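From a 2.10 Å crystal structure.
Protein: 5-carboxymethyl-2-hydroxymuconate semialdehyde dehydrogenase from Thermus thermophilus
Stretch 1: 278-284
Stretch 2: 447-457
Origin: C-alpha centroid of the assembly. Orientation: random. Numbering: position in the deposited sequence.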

# COMPACT_ATOMS: atom_id res chain seq x y z
N ALA C 278 -9.49 -29.08 12.10
CA ALA C 278 -10.69 -28.35 12.49
C ALA C 278 -10.71 -28.50 14.01
O ALA C 278 -10.72 -29.63 14.52
CB ALA C 278 -11.93 -28.98 11.88
N LEU C 279 -10.68 -27.39 14.74
CA LEU C 279 -10.71 -27.45 16.20
C LEU C 279 -12.08 -27.00 16.70
O LEU C 279 -12.50 -25.87 16.44
CB LEU C 279 -9.65 -26.54 16.84
CG LEU C 279 -8.31 -26.19 16.19
CD1 LEU C 279 -7.40 -25.62 17.28
CD2 LEU C 279 -7.67 -27.38 15.53
N VAL C 280 -12.77 -27.88 17.41
CA VAL C 280 -14.08 -27.55 17.92
C VAL C 280 -14.06 -27.47 19.43
O VAL C 280 -13.76 -28.45 20.12
CB VAL C 280 -15.12 -28.60 17.50
CG1 VAL C 280 -16.50 -28.20 18.01
CG2 VAL C 280 -15.14 -28.72 15.97
N PHE C 281 -14.36 -26.28 19.95
CA PHE C 281 -14.38 -26.06 21.39
C PHE C 281 -15.80 -26.20 21.93
O PHE C 281 -16.78 -25.95 21.22
CB PHE C 281 -13.83 -24.67 21.72
CG PHE C 281 -12.34 -24.57 21.56
CD1 PHE C 281 -11.49 -24.83 22.63
CD2 PHE C 281 -11.78 -24.24 20.32
CE1 PHE C 281 -10.11 -24.76 22.48
CE2 PHE C 281 -10.40 -24.18 20.15
CZ PHE C 281 -9.56 -24.44 21.24
N ALA C 282 -15.90 -26.60 23.20
CA ALA C 282 -17.19 -26.81 23.84
C ALA C 282 -18.11 -25.59 23.84
O ALA C 282 -19.32 -25.74 23.95
CB ALA C 282 -16.96 -27.28 25.27
N ASP C 283 -17.55 -24.39 23.70
CA ASP C 283 -18.35 -23.17 23.73
C ASP C 283 -18.83 -22.65 22.38
O ASP C 283 -19.46 -21.59 22.31
CB ASP C 283 -17.55 -22.05 24.42
CG ASP C 283 -16.54 -21.40 23.48
OD1 ASP C 283 -16.07 -22.09 22.54
OD2 ASP C 283 -16.21 -20.21 23.68
N ALA C 284 -18.55 -23.38 21.31
CA ALA C 284 -18.94 -22.93 19.98
C ALA C 284 -20.36 -23.31 19.62
O ALA C 284 -21.02 -24.05 20.34
CB ALA C 284 -17.98 -23.50 18.95
N GLU C 447 -11.26 -13.53 22.28
CA GLU C 447 -9.82 -13.60 22.48
C GLU C 447 -9.17 -14.95 22.14
O GLU C 447 -8.05 -14.98 21.62
CB GLU C 447 -9.48 -13.16 23.91
CG GLU C 447 -9.94 -11.72 24.16
CD GLU C 447 -9.75 -11.23 25.58
OE1 GLU C 447 -10.31 -10.17 25.90
OE2 GLU C 447 -9.04 -11.89 26.38
N ARG C 448 -9.85 -16.05 22.41
CA ARG C 448 -9.28 -17.36 22.07
C ARG C 448 -9.21 -17.50 20.55
O ARG C 448 -8.23 -18.01 20.01
CB ARG C 448 -10.14 -18.49 22.65
CG ARG C 448 -9.66 -19.90 22.30
CD ARG C 448 -10.67 -20.96 22.71
NE ARG C 448 -10.83 -21.03 24.16
CZ ARG C 448 -11.96 -21.34 24.78
NH1 ARG C 448 -13.06 -21.60 24.08
NH2 ARG C 448 -12.00 -21.38 26.11
N ALA C 449 -10.24 -17.03 19.86
CA ALA C 449 -10.31 -17.12 18.40
C ALA C 449 -9.13 -16.44 17.69
O ALA C 449 -8.42 -17.09 16.92
CB ALA C 449 -11.63 -16.52 17.92
N HIS C 450 -8.94 -15.15 17.94
CA HIS C 450 -7.85 -14.41 17.31
C HIS C 450 -6.49 -14.91 17.74
O HIS C 450 -5.54 -14.93 16.95
CB HIS C 450 -7.99 -12.92 17.63
CG HIS C 450 -9.14 -12.27 16.92
ND1 HIS C 450 -9.11 -11.98 15.57
CD2 HIS C 450 -10.37 -11.91 17.35
CE1 HIS C 450 -10.27 -11.47 15.21
NE2 HIS C 450 -11.05 -11.42 16.27
N ARG C 451 -6.40 -15.33 19.00
CA ARG C 451 -5.17 -15.86 19.56
C ARG C 451 -4.76 -17.11 18.79
O ARG C 451 -3.62 -17.24 18.34
CB ARG C 451 -5.39 -16.17 21.04
CG ARG C 451 -4.16 -16.52 21.83
CD ARG C 451 -4.46 -16.39 23.32
NE ARG C 451 -5.59 -17.21 23.74
CZ ARG C 451 -6.52 -16.82 24.60
NH1 ARG C 451 -6.46 -15.60 25.14
NH2 ARG C 451 -7.51 -17.64 24.94
N LEU C 452 -5.71 -18.03 18.61
CA LEU C 452 -5.44 -19.25 17.86
C LEU C 452 -5.21 -18.95 16.38
O LEU C 452 -4.40 -19.60 15.73
CB LEU C 452 -6.61 -20.23 18.00
CG LEU C 452 -6.71 -20.96 19.34
CD1 LEU C 452 -8.02 -21.74 19.41
CD2 LEU C 452 -5.52 -21.89 19.49
N ALA C 453 -5.93 -17.97 15.85
CA ALA C 453 -5.76 -17.62 14.44
C ALA C 453 -4.31 -17.21 14.21
O ALA C 453 -3.69 -17.61 13.23
CB ALA C 453 -6.72 -16.49 14.06
N LEU C 454 -3.77 -16.42 15.13
CA LEU C 454 -2.38 -15.96 15.02
C LEU C 454 -1.35 -17.06 15.25
O LEU C 454 -0.28 -17.04 14.64
CB LEU C 454 -2.13 -14.83 16.02
CG LEU C 454 -0.72 -14.21 15.95
CD1 LEU C 454 -0.58 -13.43 14.65
CD2 LEU C 454 -0.49 -13.29 17.14
N GLU C 455 -1.66 -18.02 16.12
CA GLU C 455 -0.74 -19.11 16.43
C GLU C 455 -0.77 -20.33 15.51
O GLU C 455 0.20 -21.08 15.44
CB GLU C 455 -0.97 -19.58 17.87
CG GLU C 455 -0.64 -18.55 18.94
CD GLU C 455 0.84 -18.23 19.01
OE1 GLU C 455 1.64 -19.17 19.18
OE2 GLU C 455 1.21 -17.05 18.91
N LEU C 456 -1.88 -20.55 14.81
CA LEU C 456 -1.99 -21.70 13.91
C LEU C 456 -1.11 -21.53 12.66
O LEU C 456 -1.23 -20.54 11.93
CB LEU C 456 -3.45 -21.90 13.50
CG LEU C 456 -4.38 -22.43 14.60
CD1 LEU C 456 -5.83 -22.22 14.20
CD2 LEU C 456 -4.10 -23.90 14.86
N GLU C 457 -0.22 -22.49 12.43
CA GLU C 457 0.68 -22.44 11.29
C GLU C 457 -0.04 -22.92 10.04
O GLU C 457 -0.09 -24.11 9.72
CB GLU C 457 1.93 -23.28 11.59
CG GLU C 457 2.50 -22.96 12.97
CD GLU C 457 3.64 -23.86 13.39
OE1 GLU C 457 3.58 -25.08 13.12
OE2 GLU C 457 4.59 -23.36 14.02

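The two stretches meet through side chains alone. Stretch 1 leaves a strand at Val 280 and enters a type I turn from Phe 281 to Ala 284, closed by the backbone hydrogen bond from Ala 284 N to Phe 281 O (3.1 Å). Stretch 2 is the end of a helix, through Glu 455, with the two residues that follow. The backbones stay well apart, with the CA atoms of Leu 279 and Leu 452 separated by 9.9 Å and those of Phe 281 and Arg 448 by 10.1 Å, a gap that large side chains must fill. No hydrogen bond crosses it, and the contact buries a modest 247 Å², summed over both sides.

Apolar packing accounts for most of the contacts. In the strand Leu 279 points toward the helix while Ala 278 and Val 280 make no contact with it; Phe 281, just past the strand, points toward the helix too. On the helix, the spacing of four residues places Arg 448, Leu 452 and Leu 456 along one side; Leu 456, the first residue to leave helical phi/psi, still continues the row, Leu 456 N bonded to Leu 452 O at 2.8 Å. Leu 452 lies in the middle of this arrangement. Leu 452 CD1 comes within 3.5 Å of Phe 281 CE2, an oblique approach to the ring, and lies 4.5 Å from Leu 279 CD1, so a single methyl group lies near both Leu 279 and Phe 281. Leu 279 CD1 also reaches Leu 456 CD2 at 4.4 Å. The two Leu 279 contacts are looser than that of the phenyl ring. Leu 279 has a chi1 of -29°, between the usual wells, whereas Leu 452 and Leu 456 both adopt the common m, t rotamer. All four residues are buried, and branched aliphatic chains and an aromatic ring suit such a place because they fill space without bringing polar groups that would need partners.

The second kind of interaction is between the ring and the arginine. Arg 448 CD sits 3.8 Å from the centroid of the Phe 281 ring, only 8° off the ring normal, which makes a CH-pi contact almost directly over the face. The methylene next to the guanidinium is slightly polarized and well suited to meet the pi cloud. Phe 281 CD1 in turn lies over one face of the guanidinium. Arginine fits here because its long chain, with chi1 and chi2 both t, spans the gap from the helix, then bends at chi3 (m) as it passes the ring.

The remaining interaction is electrostatic. Beyond the ring, Arg 448 NH1 forms a salt bridge with Asp 283 OD1 at 3.4 Å, the carboxylate oxygen lying at the guanidinium edge, near its plane. Asp 283 stands in the turn, with its CA-to-CB bond directed toward the helix and chi1 in p. A short acidic side chain suits this place because it carries its charge from a partly exposed turn to an arginine that is also partly exposed, so neither charge is fully buried. Both bridging atoms also have hydrogen-bonding partners elsewhere in the structure. Arg 448 thus combines both roles, its methylene packing on the aromatic face while its charged end meets the acid, and it has the largest covered area of any residue here, 67 Å².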